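Side-chain contacts in adenosine monophosphate-protein transferase (Pyrococcus horikoshii, PDB 2D16), which is of unknown function but belongs to the adenosine-specific kinase family and probably acts on adenosine or an adenine nucleotide: residues A[3-8]-A[125-130]; A[15-20]-A[114-119]; A[31-36]-A[43-48]; A[48-51]-A[56-59]. All coordinates share one frame; numbering follows the deposited sequence.

Interaction 1 (A[3-8]-A[125-130]); sequences RIEVID and LGRAVI. With NA (sodium ion), chain E.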
loop_
_atom_site.group_PDB
_atom_site.type_symbol
_atom_site.label_atom_id
_atom_site.label_comp_id
_atom_site.label_asym_id
_atom_site.label_seq_id
_atom_site.Cartn_x
_atom_site.Cartn_y
_atom_site.Cartn_z
ATOM N N ARG A 3 -72.084 1.905 4.650
ATOM C CA ARG A 3 -71.935 1.872 6.096
ATOM C C ARG A 3 -70.456 2.035 6.408
ATOM O O ARG A 3 -69.616 1.294 5.893
ATOM C CB ARG A 3 -72.467 0.552 6.667
ATOM C CG ARG A 3 -73.992 0.477 6.710
ATOM C CD ARG A 3 -74.499 -0.940 6.972
ATOM N NE ARG A 3 -74.203 -1.428 8.318
ATOM C CZ ARG A 3 -74.757 -0.956 9.432
ATOM N NH1 ARG A 3 -75.643 0.031 9.374
ATOM N NH2 ARG A 3 -74.430 -1.482 10.606
ATOM N N ILE A 4 -70.143 3.018 7.244
ATOM C CA ILE A 4 -68.762 3.293 7.605
ATOM C C ILE A 4 -68.431 2.759 8.991
ATOM O O ILE A 4 -69.221 2.905 9.924
ATOM C CB ILE A 4 -68.485 4.813 7.567
ATOM C CG1 ILE A 4 -68.714 5.338 6.146
ATOM C CG2 ILE A 4 -67.063 5.099 8.027
ATOM C CD1 ILE A 4 -68.556 6.846 6.000
ATOM N N GLU A 5 -67.268 2.123 9.112
ATOM C CA GLU A 5 -66.821 1.582 10.389
ATOM C C GLU A 5 -65.346 1.902 10.611
ATOM O O GLU A 5 -64.595 2.133 9.657
ATOM C CB GLU A 5 -67.040 0.062 10.447
ATOM C CG GLU A 5 -66.095 -0.758 9.589
ATOM C CD GLU A 5 -66.454 -2.236 9.575
ATOM O OE1 GLU A 5 -67.553 -2.577 9.089
ATOM O OE2 GLU A 5 -65.640 -3.059 10.051
ATOM N N VAL A 6 -64.945 1.922 11.878
ATOM C CA VAL A 6 -63.571 2.214 12.254
ATOM C C VAL A 6 -62.912 0.943 12.765
ATOM O O VAL A 6 -63.448 0.264 13.638
ATOM C CB VAL A 6 -63.521 3.292 13.356
ATOM C CG1 VAL A 6 -62.078 3.595 13.737
ATOM C CG2 VAL A 6 -64.222 4.547 12.869
ATOM N N ILE A 7 -61.752 0.620 12.208
ATOM C CA ILE A 7 -61.026 -0.573 12.606
ATOM C C ILE A 7 -59.722 -0.188 13.287
ATOM O O ILE A 7 -58.908 0.544 12.727
ATOM C CB ILE A 7 -60.709 -1.462 11.382
ATOM C CG1 ILE A 7 -62.015 -1.940 10.739
ATOM C CG2 ILE A 7 -59.854 -2.651 11.802
ATOM C CD1 ILE A 7 -61.821 -2.683 9.438
ATOM N N ASP A 8 -59.537 -0.669 14.511
ATOM C CA ASP A 8 -58.318 -0.388 15.249
ATOM C C ASP A 8 -57.295 -1.443 14.853
ATOM O O ASP A 8 -57.565 -2.643 14.955
ATOM C CB ASP A 8 -58.572 -0.466 16.761
ATOM C CG ASP A 8 -59.381 0.708 17.279
ATOM O OD1 ASP A 8 -58.871 1.848 17.242
ATOM O OD2 ASP A 8 -60.524 0.491 17.727
ATOM N N LEU A 125 -71.514 -4.360 -2.633
ATOM C CA LEU A 125 -70.510 -5.145 -3.346
ATOM C C LEU A 125 -69.375 -5.593 -2.440
ATOM O O LEU A 125 -69.074 -6.782 -2.349
ATOM C CB LEU A 125 -69.919 -4.345 -4.514
ATOM C CG LEU A 125 -68.670 -4.964 -5.162
ATOM C CD1 LEU A 125 -69.022 -6.310 -5.795
ATOM C CD2 LEU A 125 -68.103 -4.017 -6.209
ATOM N N GLY A 126 -68.735 -4.635 -1.775
ATOM C CA GLY A 126 -67.626 -4.978 -0.910
ATOM C C GLY A 126 -67.205 -3.859 0.018
ATOM O O GLY A 126 -68.013 -3.008 0.394
ATOM N N ARG A 127 -65.927 -3.856 0.376
ATOM C CA ARG A 127 -65.400 -2.852 1.290
ATOM C C ARG A 127 -64.308 -1.985 0.675
ATOM O O ARG A 127 -63.616 -2.390 -0.262
ATOM C CB ARG A 127 -64.897 -3.551 2.562
ATOM C CG ARG A 127 -66.040 -4.149 3.391
ATOM C CD ARG A 127 -65.580 -5.259 4.332
ATOM N NE ARG A 127 -64.809 -4.787 5.481
ATOM C CZ ARG A 127 -65.333 -4.239 6.574
ATOM N NH1 ARG A 127 -66.645 -4.079 6.683
ATOM N NH2 ARG A 127 -64.540 -3.870 7.574
ATOM N N ALA A 128 -64.168 -0.778 1.214
ATOM C CA ALA A 128 -63.182 0.169 0.718
ATOM C C ALA A 128 -62.549 0.950 1.860
ATOM O O ALA A 128 -63.230 1.354 2.797
ATOM C CB ALA A 128 -63.849 1.137 -0.250
ATOM N N VAL A 129 -61.238 1.151 1.786
ATOM C CA VAL A 129 -60.550 1.929 2.809
ATOM C C VAL A 129 -60.727 3.383 2.388
ATOM O O VAL A 129 -60.266 3.774 1.316
ATOM C CB VAL A 129 -59.041 1.602 2.848
ATOM C CG1 VAL A 129 -58.314 2.598 3.746
ATOM C CG2 VAL A 129 -58.824 0.175 3.346
ATOM N N ILE A 130 -61.401 4.181 3.211
ATOM C CA ILE A 130 -61.600 5.583 2.851
ATOM C C ILE A 130 -60.653 6.514 3.588
ATOM O O ILE A 130 -60.642 7.718 3.356
ATOM C CB ILE A 130 -63.073 6.036 3.067
ATOM C CG1 ILE A 130 -63.457 5.964 4.548
ATOM C CG2 ILE A 130 -63.997 5.165 2.224
ATOM C CD1 ILE A 130 -64.842 6.530 4.842
HETATM NA NA NA E . -60.189 8.293 1.041
HETATM O O HOH W 1 -58.862 6.280 1.047
#
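Glu5 and Arg127 reach for each other nearly at right angles and meet in an end-on salt bridge. Arg127 NH1 bonds Glu5 OE1 at 3.0 Å, and Arg127 NH2 bonds Glu5 OE2 at 2.8 Å, both nearly straight. The two flat groups are not coplanar: both oxygens lie close to the guanidinium plane, but the nitrogens approach from above the carboxylate, and the planes stand 72° apart. Glu5 CG sits between its backbone N and carbonyl carbon (chi1 72°), with the rest of the chain extended toward the arginine. Ile7 and Arg127 point at each other from opposite directions, Ile7 CD1 lying at the guanidinium edge, 3.5 Å from Arg127 NH2. Strands 3-8 and 127-134 are the outer strands of a three-stranded antiparallel sheet, so these side chains reach across the middle strand 116-122. That strand supplies Glu122, a second carboxylate for NH1, while Ile77 O of helix 64-77 accepts from NE. Cutting Glu5 back to an alanine is likely to leave Arg127 NH2 without its carboxylate, with Glu122 still holding NH1. On the opposite face of the sheet, Ile4 and Ile130 cross at about a right angle, their CD1 atoms 3.9 Å apart, with Ile119 against both. Just beyond this apolar touch, Ile130 O binds a sodium ion at 2.4 Å, and a water on the same ion donates to Val129 O.

Interaction 2 (A[15-20]-A[114-119]); sequences VEVIIG and NPFQVI
Val17 and Ile19 of strand 16-20 face Phe116 and Val118 of strand 116-119, the two segment axes running only 14° from parallel and 9.6 Å apart at their closest. No hydrogen bond joins them; the four side chains, all buried, fill the space between. The Phe116 ring does most of the work. Its CG lies opposite the backbone N (chi1 -155°), which carries the ring inward, and Val17 lays CG1 over one face. Val17 CG1 stands 4.1 Å from the centroid of the Phe116 ring, a CH-pi contact, but is displaced toward the rim where the ring joins CB: Val17 CG1 to Phe116 CG is 3.9 Å. The strands belong to two different sheets, strand 16-22 to the five-stranded antiparallel sheet and strand 116-122 to the middle of the three-stranded one, so the contact is part of the hydrophobic layer between facing sheets. Ile19 takes up the far end of the ring. It slides past Phe116 in the reverse direction, its CG1 lying 3.9 Å from Phe116 CE2 in an oblique approach. The same Ile19 CG1 also touches Val118 CG2 at 4.2 Å, so one methylene bridges two residues of the opposing strand. Ile18 points to the other side of its sheet, where it packs on Val95 and Ile99 of helix 92-100. Around these four side chains, Leu86 and Val84 of strand 82-88 lie against Val17 and Ile19, and Val132 of strand 127-134 touches Phe116.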
loop_
_atom_site.group_PDB
_atom_site.type_symbol
_atom_site.label_atom_id
_atom_site.label_comp_id
_atom_site.label_asym_id
_atom_site.label_seq_id
_atom_site.Cartn_x
_atom_site.Cartn_y
_atom_site.Cartn_z
ATOM N N VAL A 15 -44.018 -1.925 16.954
ATOM C CA VAL A 15 -44.196 -2.476 15.615
ATOM C C VAL A 15 -44.782 -1.429 14.677
ATOM O O VAL A 15 -45.730 -0.726 15.030
ATOM C CB VAL A 15 -45.101 -3.729 15.651
ATOM C CG1 VAL A 15 -45.535 -4.124 14.242
ATOM C CG2 VAL A 15 -44.344 -4.875 16.300
ATOM N N GLU A 16 -44.202 -1.326 13.484
ATOM C CA GLU A 16 -44.643 -0.358 12.482
ATOM C C GLU A 16 -45.682 -0.990 11.563
ATOM O O GLU A 16 -45.553 -2.156 11.188
ATOM C CB GLU A 16 -43.457 0.094 11.625
ATOM C CG GLU A 16 -42.240 0.616 12.383
ATOM C CD GLU A 16 -42.358 2.077 12.775
ATOM O OE1 GLU A 16 -43.216 2.788 12.209
ATOM O OE2 GLU A 16 -41.577 2.522 13.638
ATOM N N VAL A 17 -46.709 -0.226 11.204
ATOM C CA VAL A 17 -47.736 -0.730 10.304
ATOM C C VAL A 17 -47.771 0.114 9.033
ATOM O O VAL A 17 -47.584 1.331 9.077
ATOM C CB VAL A 17 -49.148 -0.715 10.954
ATOM C CG1 VAL A 17 -49.569 0.710 11.285
ATOM C CG2 VAL A 17 -50.163 -1.361 10.011
ATOM N N ILE A 18 -47.979 -0.552 7.901
ATOM C CA ILE A 18 -48.076 0.117 6.612
ATOM C C ILE A 18 -49.286 -0.496 5.911
ATOM O O ILE A 18 -49.386 -1.717 5.793
ATOM C CB ILE A 18 -46.822 -0.116 5.736
ATOM C CG1 ILE A 18 -45.564 0.339 6.478
ATOM C CG2 ILE A 18 -46.961 0.659 4.428
ATOM C CD1 ILE A 18 -44.271 0.044 5.737
ATOM N N ILE A 19 -50.212 0.346 5.468
ATOM C CA ILE A 19 -51.408 -0.135 4.786
ATOM C C ILE A 19 -51.384 0.431 3.371
ATOM O O ILE A 19 -51.117 1.614 3.184
ATOM C CB ILE A 19 -52.704 0.356 5.476
ATOM C CG1 ILE A 19 -52.648 0.089 6.984
ATOM C CG2 ILE A 19 -53.911 -0.330 4.853
ATOM C CD1 ILE A 19 -52.577 -1.372 7.356
ATOM N N GLY A 20 -51.673 -0.407 2.381
ATOM C CA GLY A 20 -51.657 0.071 1.012
ATOM C C GLY A 20 -52.695 -0.577 0.121
ATOM O O GLY A 20 -53.424 -1.477 0.543
ATOM N N ASN A 114 -47.756 4.780 15.588
ATOM C CA ASN A 114 -48.746 5.410 16.472
ATOM C C ASN A 114 -49.976 4.513 16.572
ATOM O O ASN A 114 -50.098 3.525 15.846
ATOM C CB ASN A 114 -49.268 6.740 15.900
ATOM C CG ASN A 114 -48.203 7.795 15.744
ATOM O OD1 ASN A 114 -47.392 8.020 16.638
ATOM N ND2 ASN A 114 -48.224 8.481 14.604
ATOM N N PRO A 115 -50.891 4.832 17.502
ATOM C CA PRO A 115 -52.108 4.022 17.609
ATOM C C PRO A 115 -52.688 4.299 16.217
ATOM O O PRO A 115 -52.724 5.453 15.784
ATOM C CB PRO A 115 -52.875 4.717 18.725
ATOM C CG PRO A 115 -51.759 5.191 19.626
ATOM C CD PRO A 115 -50.774 5.767 18.636
ATOM N N PHE A 116 -53.131 3.261 15.521
ATOM C CA PHE A 116 -53.573 3.418 14.136
ATOM C C PHE A 116 -54.954 2.841 13.849
ATOM O O PHE A 116 -55.296 1.768 14.347
ATOM C CB PHE A 116 -52.532 2.712 13.258
ATOM C CG PHE A 116 -52.442 3.222 11.846
ATOM C CD1 PHE A 116 -51.533 4.222 11.516
ATOM C CD2 PHE A 116 -53.207 2.653 10.837
ATOM C CE1 PHE A 116 -51.381 4.647 10.197
ATOM C CE2 PHE A 116 -53.068 3.070 9.509
ATOM C CZ PHE A 116 -52.151 4.068 9.191
ATOM N N GLN A 117 -55.739 3.547 13.034
ATOM C CA GLN A 117 -57.071 3.074 12.662
ATOM C C GLN A 117 -57.271 3.147 11.155
ATOM O O GLN A 117 -56.716 4.016 10.484
ATOM C CB GLN A 117 -58.170 3.917 13.311
ATOM C CG GLN A 117 -58.135 3.992 14.818
ATOM C CD GLN A 117 -59.268 4.845 15.355
ATOM O OE1 GLN A 117 -59.560 5.911 14.810
ATOM N NE2 GLN A 117 -59.908 4.385 16.427
ATOM N N VAL A 118 -58.070 2.227 10.632
ATOM C CA VAL A 118 -58.388 2.207 9.210
ATOM C C VAL A 118 -59.894 2.428 9.121
ATOM O O VAL A 118 -60.675 1.692 9.735
ATOM C CB VAL A 118 -58.004 0.841 8.552
ATOM C CG1 VAL A 118 -58.462 0.810 7.084
ATOM C CG2 VAL A 118 -56.489 0.638 8.621
ATOM N N ILE A 119 -60.310 3.458 8.390
ATOM C CA ILE A 119 -61.729 3.740 8.240
ATOM C C ILE A 119 -62.196 3.031 6.978
ATOM O O ILE A 119 -61.674 3.268 5.888
ATOM C CB ILE A 119 -61.998 5.253 8.124
ATOM C CG1 ILE A 119 -61.409 5.973 9.343
ATOM C CG2 ILE A 119 -63.503 5.505 8.038
ATOM C CD1 ILE A 119 -61.654 7.471 9.358
#

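Interaction 3 (A[31-36]-A[43-48]); sequences DLARAL and IKFGIA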
loop_
_atom_site.group_PDB
_atom_site.type_symbol
_atom_site.label_atom_id
_atom_site.label_comp_id
_atom_site.label_asym_id
_atom_site.label_seq_id
_atom_site.Cartn_x
_atom_site.Cartn_y
_atom_site.Cartn_z
ATOM N N ASP A 31 -44.185 -11.421 -3.782
ATOM C CA ASP A 31 -43.187 -10.571 -4.415
ATOM C C ASP A 31 -42.840 -9.321 -3.610
ATOM O O ASP A 31 -41.679 -8.909 -3.560
ATOM C CB ASP A 31 -43.648 -10.176 -5.817
ATOM C CG ASP A 31 -42.493 -9.791 -6.712
ATOM O OD1 ASP A 31 -41.665 -10.677 -7.018
ATOM O OD2 ASP A 31 -42.402 -8.610 -7.107
ATOM N N LEU A 32 -43.840 -8.715 -2.980
ATOM C CA LEU A 32 -43.590 -7.524 -2.176
ATOM C C LEU A 32 -42.831 -7.938 -0.913
ATOM O O LEU A 32 -41.998 -7.187 -0.400
ATOM C CB LEU A 32 -44.914 -6.839 -1.826
ATOM C CG LEU A 32 -44.871 -5.501 -1.080
ATOM C CD1 LEU A 32 -43.877 -4.547 -1.740
ATOM C CD2 LEU A 32 -46.277 -4.904 -1.063
ATOM N N ALA A 33 -43.112 -9.140 -0.415
ATOM C CA ALA A 33 -42.412 -9.629 0.772
ATOM C C ALA A 33 -40.925 -9.756 0.437
ATOM O O ALA A 33 -40.063 -9.346 1.216
ATOM C CB ALA A 33 -42.976 -10.993 1.205
ATOM N N ARG A 34 -40.628 -10.324 -0.729
ATOM C CA ARG A 34 -39.245 -10.486 -1.155
ATOM C C ARG A 34 -38.581 -9.116 -1.277
ATOM O O ARG A 34 -37.424 -8.939 -0.893
ATOM C CB ARG A 34 -39.171 -11.233 -2.494
ATOM C CG ARG A 34 -39.467 -12.732 -2.394
ATOM C CD ARG A 34 -39.098 -13.465 -3.687
ATOM N NE ARG A 34 -40.000 -13.155 -4.795
ATOM C CZ ARG A 34 -41.140 -13.799 -5.038
ATOM N NH1 ARG A 34 -41.521 -14.800 -4.252
ATOM N NH2 ARG A 34 -41.901 -13.443 -6.067
ATOM N N ALA A 35 -39.324 -8.142 -1.797
ATOM C CA ALA A 35 -38.794 -6.793 -1.952
ATOM C C ALA A 35 -38.449 -6.177 -0.596
ATOM O O ALA A 35 -37.414 -5.526 -0.451
ATOM C CB ALA A 35 -39.803 -5.920 -2.689
ATOM N N LEU A 36 -39.308 -6.382 0.397
ATOM C CA LEU A 36 -39.060 -5.835 1.732
ATOM C C LEU A 36 -37.755 -6.361 2.327
ATOM O O LEU A 36 -37.053 -5.641 3.043
ATOM C CB LEU A 36 -40.227 -6.157 2.674
ATOM C CG LEU A 36 -41.494 -5.321 2.459
ATOM C CD1 LEU A 36 -42.645 -5.879 3.280
ATOM C CD2 LEU A 36 -41.207 -3.870 2.842
ATOM N N ILE A 43 -34.672 -7.150 8.764
ATOM C CA ILE A 43 -36.067 -6.756 8.889
ATOM C C ILE A 43 -36.928 -7.992 9.165
ATOM O O ILE A 43 -36.730 -9.045 8.559
ATOM C CB ILE A 43 -36.555 -6.043 7.587
ATOM C CG1 ILE A 43 -37.975 -5.504 7.770
ATOM C CG2 ILE A 43 -36.489 -7.004 6.410
ATOM C CD1 ILE A 43 -38.442 -4.615 6.620
ATOM N N LYS A 44 -37.854 -7.867 10.110
ATOM C CA LYS A 44 -38.763 -8.955 10.463
ATOM C C LYS A 44 -40.163 -8.429 10.196
ATOM O O LYS A 44 -40.510 -7.331 10.632
ATOM C CB LYS A 44 -38.601 -9.337 11.936
ATOM C CG LYS A 44 -37.247 -9.957 12.262
ATOM C CD LYS A 44 -37.003 -11.219 11.438
ATOM C CE LYS A 44 -35.633 -11.814 11.725
ATOM N NZ LYS A 44 -35.369 -13.038 10.917
ATOM N N PHE A 45 -40.978 -9.204 9.490
ATOM C CA PHE A 45 -42.297 -8.706 9.153
ATOM C C PHE A 45 -43.317 -9.748 8.743
ATOM O O PHE A 45 -43.006 -10.921 8.515
ATOM C CB PHE A 45 -42.157 -7.717 7.996
ATOM C CG PHE A 45 -41.760 -8.372 6.697
ATOM C CD1 PHE A 45 -42.730 -8.793 5.787
ATOM C CD2 PHE A 45 -40.420 -8.624 6.411
ATOM C CE1 PHE A 45 -42.372 -9.455 4.615
ATOM C CE2 PHE A 45 -40.051 -9.290 5.236
ATOM C CZ PHE A 45 -41.029 -9.706 4.339
ATOM N N GLY A 46 -44.548 -9.267 8.636
ATOM C CA GLY A 46 -45.659 -10.075 8.193
ATOM C C GLY A 46 -46.387 -9.207 7.182
ATOM O O GLY A 46 -46.489 -7.992 7.371
ATOM N N ILE A 47 -46.849 -9.804 6.089
ATOM C CA ILE A 47 -47.602 -9.057 5.090
ATOM C C ILE A 47 -48.799 -9.901 4.665
ATOM O O ILE A 47 -48.681 -11.113 4.462
ATOM C CB ILE A 47 -46.741 -8.691 3.842
ATOM C CG1 ILE A 47 -47.597 -7.908 2.836
ATOM C CG2 ILE A 47 -46.170 -9.944 3.185
ATOM C CD1 ILE A 47 -46.833 -7.431 1.608
ATOM N N ALA A 48 -49.956 -9.258 4.577
ATOM C CA ALA A 48 -51.181 -9.930 4.170
ATOM C C ALA A 48 -51.852 -9.067 3.111
ATOM O O ALA A 48 -51.766 -7.841 3.153
ATOM C CB ALA A 48 -52.101 -10.117 5.366
#
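Helix 25-39 links strand 16-22 to strand 44-51 in a split beta-alpha-beta unit, the two parallel strands having 82-88 between them, and here Leu32, Ala33 and Leu36 of the helix pack on Phe45 and Ile47 of the strand and Ile43 just before it. The helix segment runs against the strand at 159°, its axis 9.2 Å away. Phe45 CG lies between the backbone N and the carbonyl carbon (chi1 69°), which turns the ring toward the helix. Leu36 CD1 lies over one face, 4.1 Å from the centroid of the Phe45 ring, in a CH-pi contact offset toward the rim. Ala33 CB comes to the edge instead, in the ring plane, 3.8 Å from Phe45 CE1. Replacing Phe45 with an alanine would probably open a gap beneath Leu36 CD1 and take away the support beside Ala33 CB. Ala33 also faces Ile161 of the second subunit. Ile43 CG2 closes the far end, 3.7 Å from Leu36 O. Ile47 divides its branches: Ile47 CG2 lies 3.9 Å from Ala33 CB, while the side chain, extended to CD1, crosses that of Leu32 at about a right angle, Ile47 CD1 lying 3.7 Å from Leu32 CD2.

Interaction 4 (A[48-51]-A[56-59]); sequences AMNE and LTRY
Arg58 reaches across the hairpin of strands 44-51 and 56-61 to Glu51. Arg58 CB lies 3.6 Å from Met49 O, the carbonyl that accepts from Arg58 N, and CG keeps to the same oxygen. A bend at chi2 (-65°) turns CD outward, away from strand 44-51, and NE then heads for the glutamate. NE and NH2 close side-on upon one oxygen in a salt bridge: Arg58 NE to Glu51 OE1 and Arg58 NH2 to Glu51 OE1 are both 2.8 Å, with that oxygen in the guanidinium plane. Glu51 OE1 takes NH2 on its syn lone pair, and NE nearly in line with its C-O bond. Leu56 CD1 lies over one guanidinium face, near its rim. On the other face of the hairpin, Asn50 and Thr57 form a non-hydrogen-bonded pair and lie side by side; Thr57 OG1 donates to Asn50 OD1 at 2.7 Å. Ala48 and Tyr59 touch through their CB atoms, 4.0 Å apart. Backbone bonds join Met49 with Arg58 and Glu51 with Leu56. The Asn50 and Thr57 face rests on helix 64-77: ND2 of buried Asn50 is held by the carbonyls of Ala74 in the helix and Ala79 just after it, and Thr57 touches Ala74 and Val75. Met49 and Glu51 turn to the start of helix 25-39, while strand 82-88 lies along the far side of strand 44-51.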
loop_
_atom_site.group_PDB
_atom_site.type_symbol
_atom_site.label_atom_id
_atom_site.label_comp_id
_atom_site.label_asym_id
_atom_site.label_seq_id
_atom_site.Cartn_x
_atom_site.Cartn_y
_atom_site.Cartn_z
ATOM N N ALA A 48 -49.956 -9.258 4.577
ATOM C CA ALA A 48 -51.181 -9.930 4.170
ATOM C C ALA A 48 -51.852 -9.067 3.111
ATOM O O ALA A 48 -51.766 -7.841 3.153
ATOM C CB ALA A 48 -52.101 -10.117 5.366
ATOM N N MET A 49 -52.512 -9.710 2.157
ATOM C CA MET A 49 -53.170 -8.985 1.084
ATOM C C MET A 49 -54.451 -9.705 0.705
ATOM O O MET A 49 -54.474 -10.934 0.590
ATOM C CB MET A 49 -52.232 -8.885 -0.116
ATOM C CG MET A 49 -52.708 -7.951 -1.208
ATOM S SD MET A 49 -51.365 -7.613 -2.359
ATOM C CE MET A 49 -52.196 -6.490 -3.524
ATOM N N ASN A 50 -55.516 -8.935 0.511
ATOM C CA ASN A 50 -56.817 -9.502 0.183
ATOM C C ASN A 50 -57.069 -9.743 -1.295
ATOM O O ASN A 50 -56.834 -8.874 -2.133
ATOM C CB ASN A 50 -57.930 -8.614 0.746
ATOM C CG ASN A 50 -57.821 -8.432 2.242
ATOM O OD1 ASN A 50 -57.426 -9.351 2.957
ATOM N ND2 ASN A 50 -58.177 -7.244 2.728
ATOM N N GLU A 51 -57.551 -10.943 -1.599
ATOM C CA GLU A 51 -57.876 -11.329 -2.966
ATOM C C GLU A 51 -59.402 -11.400 -3.045
ATOM O O GLU A 51 -60.033 -12.201 -2.356
ATOM C CB GLU A 51 -57.254 -12.689 -3.291
ATOM C CG GLU A 51 -57.427 -13.103 -4.738
ATOM C CD GLU A 51 -56.886 -14.490 -5.014
ATOM O OE1 GLU A 51 -56.586 -15.217 -4.045
ATOM O OE2 GLU A 51 -56.774 -14.855 -6.203
ATOM N N LEU A 56 -60.302 -14.287 -0.133
ATOM C CA LEU A 56 -59.287 -14.821 0.766
ATOM C C LEU A 56 -58.188 -13.825 1.102
ATOM O O LEU A 56 -57.761 -13.043 0.250
ATOM C CB LEU A 56 -58.619 -16.045 0.141
ATOM C CG LEU A 56 -59.378 -17.365 0.029
ATOM C CD1 LEU A 56 -58.540 -18.343 -0.781
ATOM C CD2 LEU A 56 -59.659 -17.922 1.418
ATOM N N THR A 57 -57.730 -13.867 2.348
ATOM C CA THR A 57 -56.631 -13.015 2.783
ATOM C C THR A 57 -55.372 -13.869 2.681
ATOM O O THR A 57 -55.239 -14.881 3.371
ATOM C CB THR A 57 -56.811 -12.541 4.241
ATOM O OG1 THR A 57 -57.926 -11.641 4.315
ATOM C CG2 THR A 57 -55.553 -11.826 4.736
ATOM N N ARG A 58 -54.463 -13.471 1.795
ATOM C CA ARG A 58 -53.210 -14.189 1.591
ATOM C C ARG A 58 -52.164 -13.571 2.503
ATOM O O ARG A 58 -52.273 -12.401 2.865
ATOM C CB ARG A 58 -52.748 -14.048 0.140
ATOM C CG ARG A 58 -53.799 -14.397 -0.892
ATOM C CD ARG A 58 -54.177 -15.862 -0.809
ATOM N NE ARG A 58 -54.977 -16.272 -1.955
ATOM C CZ ARG A 58 -55.148 -17.539 -2.323
ATOM N NH1 ARG A 58 -54.574 -18.510 -1.628
ATOM N NH2 ARG A 58 -55.875 -17.830 -3.392
ATOM N N TYR A 59 -51.143 -14.341 2.865
ATOM C CA TYR A 59 -50.109 -13.804 3.732
ATOM C C TYR A 59 -48.792 -14.565 3.667
ATOM O O TYR A 59 -48.729 -15.707 3.205
ATOM C CB TYR A 59 -50.606 -13.779 5.180
ATOM C CG TYR A 59 -50.638 -15.144 5.832
ATOM C CD1 TYR A 59 -49.517 -15.647 6.495
ATOM C CD2 TYR A 59 -51.778 -15.944 5.763
ATOM C CE1 TYR A 59 -49.532 -16.916 7.075
ATOM C CE2 TYR A 59 -51.805 -17.212 6.339
ATOM C CZ TYR A 59 -50.678 -17.690 6.993
ATOM O OH TYR A 59 -50.695 -18.943 7.564
#

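In the fold
Starting from the N terminus, strand 3-8 opens the widest loop, closed only when interaction 1 brings in 125-130; the other three contacts all fall within it. Interaction 2 closes the next loop, from 15-20 to 114-119, and contains interactions 3 and 4. Those two follow one another: 31-36 folds onto 43-48, and the same strand then pairs with 56-59, Ala48 belonging to both. No loops cross. Interaction 1 spans the three-stranded sheet, interaction 2 joins that sheet to the five-stranded one, interaction 3 lays helix 25-39 on the latter, and interaction 4 forms the hairpin at its edge within this chain. Interactions 1 and 3 lie on opposite sides of the chain's centre, their centres about 24 Å apart.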